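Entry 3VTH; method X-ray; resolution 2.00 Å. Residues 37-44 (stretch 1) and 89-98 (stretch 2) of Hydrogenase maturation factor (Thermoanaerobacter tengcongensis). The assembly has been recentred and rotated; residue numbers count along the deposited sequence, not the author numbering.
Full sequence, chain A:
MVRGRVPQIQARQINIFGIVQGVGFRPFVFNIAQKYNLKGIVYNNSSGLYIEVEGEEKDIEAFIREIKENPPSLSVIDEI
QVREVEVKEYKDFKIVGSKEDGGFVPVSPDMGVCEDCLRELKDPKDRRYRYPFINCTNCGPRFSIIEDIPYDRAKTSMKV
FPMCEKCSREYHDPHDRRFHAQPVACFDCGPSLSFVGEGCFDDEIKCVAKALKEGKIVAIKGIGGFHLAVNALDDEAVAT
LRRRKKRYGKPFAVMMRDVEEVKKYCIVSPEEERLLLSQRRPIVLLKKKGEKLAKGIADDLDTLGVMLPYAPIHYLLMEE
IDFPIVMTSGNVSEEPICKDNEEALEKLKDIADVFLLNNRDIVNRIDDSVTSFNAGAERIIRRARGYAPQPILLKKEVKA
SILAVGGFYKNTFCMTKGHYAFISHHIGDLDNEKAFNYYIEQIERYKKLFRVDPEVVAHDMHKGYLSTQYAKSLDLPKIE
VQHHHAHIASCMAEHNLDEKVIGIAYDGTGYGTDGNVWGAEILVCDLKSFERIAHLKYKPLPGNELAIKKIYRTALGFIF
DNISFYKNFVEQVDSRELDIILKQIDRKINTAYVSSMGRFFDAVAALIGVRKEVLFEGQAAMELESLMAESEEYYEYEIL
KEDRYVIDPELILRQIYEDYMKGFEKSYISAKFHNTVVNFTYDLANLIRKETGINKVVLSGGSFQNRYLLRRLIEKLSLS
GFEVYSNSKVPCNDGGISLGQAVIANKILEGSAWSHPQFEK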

ATOM      1  N   ASN A  37     -19.506 -35.139  15.918  1.00 35.73           N
ATOM      2  CA  ASN A  37     -19.108 -36.191  16.855  1.00 36.69           C
ATOM      3  C   ASN A  37     -17.719 -36.765  16.584  1.00 35.55           C
ATOM      4  O   ASN A  37     -17.530 -37.983  16.563  1.00 36.10           O
ATOM      5  CB  ASN A  37     -20.163 -37.309  16.884  1.00 38.58           C
ATOM      6  CG  ASN A  37     -21.517 -36.807  17.346  1.00 42.17           C
ATOM      7  OD1 ASN A  37     -21.641 -36.265  18.443  1.00 45.94           O
ATOM      8  ND2 ASN A  37     -22.532 -36.956  16.500  1.00 44.72           N
ATOM      9  N   LEU A  38     -16.754 -35.876  16.381  1.00 33.46           N
ATOM     10  CA  LEU A  38     -15.367 -36.280  16.216  1.00 32.73           C
ATOM     11  C   LEU A  38     -14.585 -36.042  17.499  1.00 32.26           C
ATOM     12  O   LEU A  38     -14.872 -35.124  18.257  1.00 31.82           O
ATOM     13  CB  LEU A  38     -14.712 -35.516  15.061  1.00 31.30           C
ATOM     14  CG  LEU A  38     -15.438 -35.634  13.716  1.00 32.59           C
ATOM     15  CD1 LEU A  38     -14.751 -34.766  12.653  1.00 30.27           C
ATOM     16  CD2 LEU A  38     -15.547 -37.097  13.245  1.00 32.10           C
ATOM     17  N   LYS A  39     -13.595 -36.893  17.732  1.00 32.46           N
ATOM     18  CA  LYS A  39     -12.712 -36.768  18.882  1.00 32.07           C
ATOM     19  C   LYS A  39     -11.332 -36.426  18.328  1.00 30.85           C
ATOM     20  O   LYS A  39     -11.070 -36.630  17.139  1.00 30.64           O
ATOM     21  CB  LYS A  39     -12.696 -38.103  19.651  1.00 34.13           C
ATOM     22  CG  LYS A  39     -14.015 -38.394  20.360  1.00 36.79           C
ATOM     23  CD  LYS A  39     -14.349 -39.872  20.307  1.00 44.86           C
ATOM     24  CE  LYS A  39     -15.693 -40.196  21.009  1.00 49.40           C
ATOM     25  NZ  LYS A  39     -16.832 -39.368  20.482  1.00 49.88           N
ATOM     26  N   GLY A  40     -10.446 -35.915  19.169  1.00 30.01           N
ATOM     27  CA  GLY A  40      -9.131 -35.490  18.692  1.00 29.05           C
ATOM     28  C   GLY A  40      -8.689 -34.184  19.309  1.00 28.29           C
ATOM     29  O   GLY A  40      -9.115 -33.843  20.419  1.00 28.34           O
ATOM     30  N   ILE A  41      -7.844 -33.459  18.579  1.00 27.62           N
ATOM     31  CA  ILE A  41      -7.204 -32.247  19.067  1.00 27.39           C
ATOM     32  C   ILE A  41      -7.029 -31.236  17.939  1.00 26.44           C
ATOM     33  O   ILE A  41      -6.978 -31.597  16.748  1.00 26.72           O
ATOM     34  CB  ILE A  41      -5.817 -32.548  19.755  1.00 28.58           C
ATOM     35  CG1 ILE A  41      -4.850 -33.240  18.774  1.00 29.29           C
ATOM     36  CG2 ILE A  41      -6.020 -33.401  21.028  1.00 29.37           C
ATOM     37  CD1 ILE A  41      -3.395 -33.220  19.183  1.00 31.03           C
ATOM     38  N   VAL A  42      -6.957 -29.966  18.315  1.00 26.44           N
ATOM     39  CA  VAL A  42      -6.563 -28.902  17.393  1.00 24.83           C
ATOM     40  C   VAL A  42      -5.615 -27.959  18.135  1.00 25.72           C
ATOM     41  O   VAL A  42      -5.772 -27.723  19.340  1.00 25.45           O
ATOM     42  CB  VAL A  42      -7.780 -28.142  16.793  1.00 24.91           C
ATOM     43  CG1 VAL A  42      -8.622 -27.449  17.879  1.00 23.63           C
ATOM     44  CG2 VAL A  42      -7.338 -27.106  15.716  1.00 23.58           C
ATOM     45  N   TYR A  43      -4.623 -27.435  17.416  1.00 25.51           N
ATOM     46  CA  TYR A  43      -3.713 -26.449  17.972  1.00 25.73           C
ATOM     47  C   TYR A  43      -3.023 -25.656  16.869  1.00 25.54           C
ATOM     48  O   TYR A  43      -2.900 -26.125  15.735  1.00 24.96           O
ATOM     49  CB  TYR A  43      -2.670 -27.092  18.914  1.00 26.61           C
ATOM     50  CG  TYR A  43      -1.757 -28.145  18.294  1.00 28.37           C
ATOM     51  CD1 TYR A  43      -2.063 -29.503  18.390  1.00 29.86           C
ATOM     52  CD2 TYR A  43      -0.577 -27.781  17.645  1.00 29.43           C
ATOM     53  CE1 TYR A  43      -1.209 -30.480  17.842  1.00 31.86           C
ATOM     54  CE2 TYR A  43       0.275 -28.746  17.075  1.00 31.31           C
ATOM     55  CZ  TYR A  43      -0.056 -30.091  17.187  1.00 30.80           C
ATOM     56  OH  TYR A  43       0.764 -31.033  16.642  1.00 33.19           O
ATOM     57  N   ASN A  44      -2.588 -24.454  17.223  1.00 25.17           N
ATOM     58  CA  ASN A  44      -1.745 -23.644  16.366  1.00 25.54           C
ATOM     59  C   ASN A  44      -0.327 -24.155  16.433  1.00 26.40           C
ATOM     60  O   ASN A  44       0.203 -24.384  17.522  1.00 27.11           O
ATOM     61  CB  ASN A  44      -1.764 -22.185  16.833  1.00 24.96           C
ATOM     62  CG  ASN A  44      -2.976 -21.429  16.334  1.00 25.49           C
ATOM     63  OD1 ASN A  44      -3.104 -20.230  16.571  1.00 25.87           O
ATOM     64  ND2 ASN A  44      -3.880 -22.132  15.634  1.00 24.09           N
ATOM     65  N   GLU A  89      -7.660 -43.426  19.919  1.00 43.66           N
ATOM     66  CA  GLU A  89      -8.773 -43.542  20.864  1.00 44.00           C
ATOM     67  C   GLU A  89      -8.866 -42.364  21.837  1.00 42.58           C
ATOM     68  O   GLU A  89      -9.007 -42.537  23.056  1.00 43.51           O
ATOM     69  CB  GLU A  89      -8.739 -44.866  21.614  1.00 46.50           C
ATOM     70  CG  GLU A  89      -9.133 -46.035  20.753  1.00 50.80           C
ATOM     71  CD  GLU A  89      -9.233 -47.313  21.545  1.00 56.50           C
ATOM     72  OE1 GLU A  89      -8.185 -47.784  22.036  1.00 59.03           O
ATOM     73  OE2 GLU A  89     -10.359 -47.844  21.679  1.00 60.42           O
ATOM     74  N   TYR A  90      -8.783 -41.163  21.278  1.00 39.70           N
ATOM     75  CA  TYR A  90      -9.132 -39.955  22.002  1.00 38.43           C
ATOM     76  C   TYR A  90     -10.535 -40.102  22.570  1.00 38.48           C
ATOM     77  O   TYR A  90     -11.429 -40.615  21.893  1.00 37.55           O
ATOM     78  CB  TYR A  90      -9.117 -38.774  21.053  1.00 36.38           C
ATOM     79  CG  TYR A  90      -7.753 -38.298  20.642  1.00 36.15           C
ATOM     80  CD1 TYR A  90      -6.932 -37.627  21.543  1.00 37.84           C
ATOM     81  CD2 TYR A  90      -7.304 -38.458  19.330  1.00 38.22           C
ATOM     82  CE1 TYR A  90      -5.672 -37.132  21.155  1.00 37.32           C
ATOM     83  CE2 TYR A  90      -6.048 -37.964  18.926  1.00 38.13           C
ATOM     84  CZ  TYR A  90      -5.237 -37.311  19.853  1.00 37.43           C
ATOM     85  OH  TYR A  90      -3.999 -36.823  19.475  1.00 37.18           O
ATOM     86  N   LYS A  91     -10.717 -39.657  23.811  1.00 39.56           N
ATOM     87  CA  LYS A  91     -12.014 -39.769  24.477  1.00 40.47           C
ATOM     88  C   LYS A  91     -12.884 -38.530  24.262  1.00 39.00           C
ATOM     89  O   LYS A  91     -14.088 -38.548  24.515  1.00 38.99           O
ATOM     90  CB  LYS A  91     -11.838 -40.053  25.971  1.00 43.23           C
ATOM     91  CG  LYS A  91     -11.167 -41.404  26.269  1.00 46.20           C
ATOM     92  CD  LYS A  91     -11.936 -42.199  27.310  1.00 52.01           C
ATOM     93  CE  LYS A  91     -11.586 -43.686  27.231  1.00 54.37           C
ATOM     94  NZ  LYS A  91     -12.400 -44.510  28.167  1.00 57.60           N
ATOM     95  N   ASP A  92     -12.268 -37.452  23.796  1.00 36.99           N
ATOM     96  CA  ASP A  92     -12.997 -36.216  23.581  1.00 36.07           C
ATOM     97  C   ASP A  92     -12.320 -35.399  22.495  1.00 33.27           C
ATOM     98  O   ASP A  92     -11.325 -35.828  21.922  1.00 32.02           O
ATOM     99  CB  ASP A  92     -13.100 -35.415  24.894  1.00 37.84           C
ATOM    100  CG  ASP A  92     -11.735 -35.165  25.558  1.00 41.46           C
ATOM    101  OD1 ASP A  92     -11.710 -34.805  26.760  1.00 46.15           O
ATOM    102  OD2 ASP A  92     -10.685 -35.342  24.897  1.00 43.43           O
ATOM    103  N   PHE A  93     -12.864 -34.223  22.213  1.00 31.89           N
ATOM    104  CA  PHE A  93     -12.174 -33.275  21.354  1.00 30.61           C
ATOM    105  C   PHE A  93     -11.765 -32.044  22.154  1.00 30.37           C
ATOM    106  O   PHE A  93     -12.563 -31.518  22.919  1.00 31.20           O
ATOM    107  CB  PHE A  93     -13.028 -32.857  20.151  1.00 29.90           C
ATOM    108  CG  PHE A  93     -12.239 -32.115  19.115  1.00 28.31           C
ATOM    109  CD1 PHE A  93     -12.067 -30.749  19.206  1.00 28.27           C
ATOM    110  CD2 PHE A  93     -11.615 -32.803  18.076  1.00 29.42           C
ATOM    111  CE1 PHE A  93     -11.304 -30.073  18.270  1.00 27.10           C
ATOM    112  CE2 PHE A  93     -10.844 -32.121  17.132  1.00 26.21           C
ATOM    113  CZ  PHE A  93     -10.696 -30.765  17.240  1.00 25.39           C
ATOM    114  N   LYS A  94     -10.521 -31.601  21.984  1.00 29.20           N
ATOM    115  CA  LYS A  94      -9.982 -30.489  22.772  1.00 29.70           C
ATOM    116  C   LYS A  94      -9.124 -29.553  21.928  1.00 28.04           C
ATOM    117  O   LYS A  94      -8.419 -29.999  21.013  1.00 27.28           O
ATOM    118  CB  LYS A  94      -9.139 -31.010  23.948  1.00 31.19           C
ATOM    119  CG  LYS A  94      -9.936 -31.628  25.110  1.00 36.74           C
ATOM    120  CD  LYS A  94      -8.980 -32.144  26.195  1.00 43.79           C
ATOM    121  CE  LYS A  94      -9.685 -32.347  27.536  1.00 51.69           C
ATOM    122  NZ  LYS A  94     -10.110 -31.035  28.145  1.00 55.54           N
ATOM    123  N   ILE A  95      -9.198 -28.255  22.225  1.00 27.48           N
ATOM    124  CA  ILE A  95      -8.180 -27.310  21.771  1.00 26.51           C
ATOM    125  C   ILE A  95      -7.012 -27.445  22.745  1.00 28.03           C
ATOM    126  O   ILE A  95      -7.214 -27.348  23.968  1.00 28.49           O
ATOM    127  CB  ILE A  95      -8.692 -25.835  21.779  1.00 26.64           C
ATOM    128  CG1 ILE A  95      -9.960 -25.697  20.922  1.00 25.69           C
ATOM    129  CG2 ILE A  95      -7.586 -24.872  21.304  1.00 23.51           C
ATOM    130  CD1 ILE A  95     -10.714 -24.360  21.119  1.00 30.22           C
ATOM    131  N   VAL A  96      -5.807 -27.690  22.221  1.00 27.57           N
ATOM    132  CA  VAL A  96      -4.625 -27.866  23.080  1.00 29.31           C
ATOM    133  C   VAL A  96      -3.583 -26.764  22.875  1.00 29.18           C
ATOM    134  O   VAL A  96      -3.757 -25.907  22.001  1.00 27.83           O
ATOM    135  CB  VAL A  96      -3.985 -29.298  22.955  1.00 30.68           C
ATOM    136  CG1 VAL A  96      -5.018 -30.373  23.269  1.00 31.60           C
ATOM    137  CG2 VAL A  96      -3.378 -29.523  21.576  1.00 29.56           C
ATOM    138  N   GLY A  97      -2.526 -26.793  23.695  1.00 30.55           N
ATOM    139  CA  GLY A  97      -1.463 -25.782  23.661  1.00 30.54           C
ATOM    140  C   GLY A  97      -0.761 -25.721  22.314  1.00 29.92           C
ATOM    141  O   GLY A  97      -0.656 -26.730  21.623  1.00 28.26           O
ATOM    142  N   SER A  98      -0.297 -24.525  21.938  1.00 29.67           N
ATOM    143  CA  SER A  98       0.407 -24.333  20.671  1.00 30.14           C
ATOM    144  C   SER A  98       1.794 -24.994  20.679  1.00 32.60           C
ATOM    145  O   SER A  98       2.410 -25.129  21.728  1.00 33.31           O
ATOM    146  CB  SER A  98       0.552 -22.845  20.373  1.00 29.32           C
ATOM    147  OG  SER A  98      -0.721 -22.268  20.153  1.00 26.60           O
TER
HETATM  148  O   HOH W   1      -8.735 -34.754  23.136  1.00 14.05           O
HETATM  149  O   HOH W   2      -3.039 -23.981  20.174  1.00 19.57           O

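The two stretches lie side by side as parallel strands, their N-to-C directions only 10° apart and their axes approaching to 4.7 Å. Together they bury 758 Å² of surface. In a parallel ladder the bonds of one residue diverge to two residues across the way, and stretch 1 follows this pattern: Gly40 and Val42 supply the bonding groups, while Ile41, between them, turns its own N and O away from stretch 2.

Asn37 makes no contact. Leu38 enters the interface mainly through its backbone, its O lying 3.5 Å from Phe93 CB. Lys39 is exposed, and its side chain plays two parts. The aliphatic portion rests on stretch 2, with CD 3.4 Å from Tyr90 O, whereas the end leads away. A lysine suits such a margin because its methylenes can pack while its charged amine stays clear of the contact.

Gly40 opens the ladder. Its N donates to Asp92 O at 2.9 Å, nearly straight at 171°, and its O accepts from Lys94 N at 3.1 Å. The same Gly40 O also receives a CA-H...O contact from Phe93 CA at 3.2 Å. Its backbone angles, 138/-153, by themselves call for glycine, since a CB would be jammed against the preceding carbonyl. Gly40 CA also sits over one face of the Tyr90 ring, 3.8 Å from its centroid, in a CH-pi contact. Water 1 lies 2.9 Å from Gly40 O and 2.7 Å from Asp92 OD2, close enough to link the two acceptors, though it has too few protons for all the acceptors in its reach.

Ile41 pairs with Lys94 in the bridge, and their side chains start from the same face of the sheet. The end of Lys94 leads away, and the branched isoleucine fills the space between other neighbours: its CG2 lies 3.7 Å from Tyr90 CE1 and 3.9 Å from Val96 CG1. Ile41 CA lies over a face of the Phe93 ring and makes a CA-H...O contact with Lys94 O at 3.2 Å.

Val42 continues the ladder, its N donating to Lys94 O at 3.1 Å and its O accepting from Val96 N at 2.9 Å. Its side chain shares a face with Phe93 and Ile95. There Val42 CG1 stands 3.8 Å from both Phe93 CE1 and Ile95 CG1, a compact apolar cluster well served by a beta-branched residue, whose bulk lies close to the backbone.

Tyr43 starts toward stretch 2, but the end of its side chain leads away. Its ring meets Val96 obliquely, with Tyr43 CD1 3.4 Å from Val96 CG2, so the apolar carbons of the tyrosine serve the contact. At Asn44 a water carries the polar connection. Water 2 accepts from Asn44 N at 3.0 Å and donates to Val96 O at 2.8 Å and Ser98 OG at 2.9 Å, so the small polar serine contributes its hydroxyl to the bridge. Directly, Ser98 CA approaches Asn44 O at 3.2 Å in a CA-H...O contact.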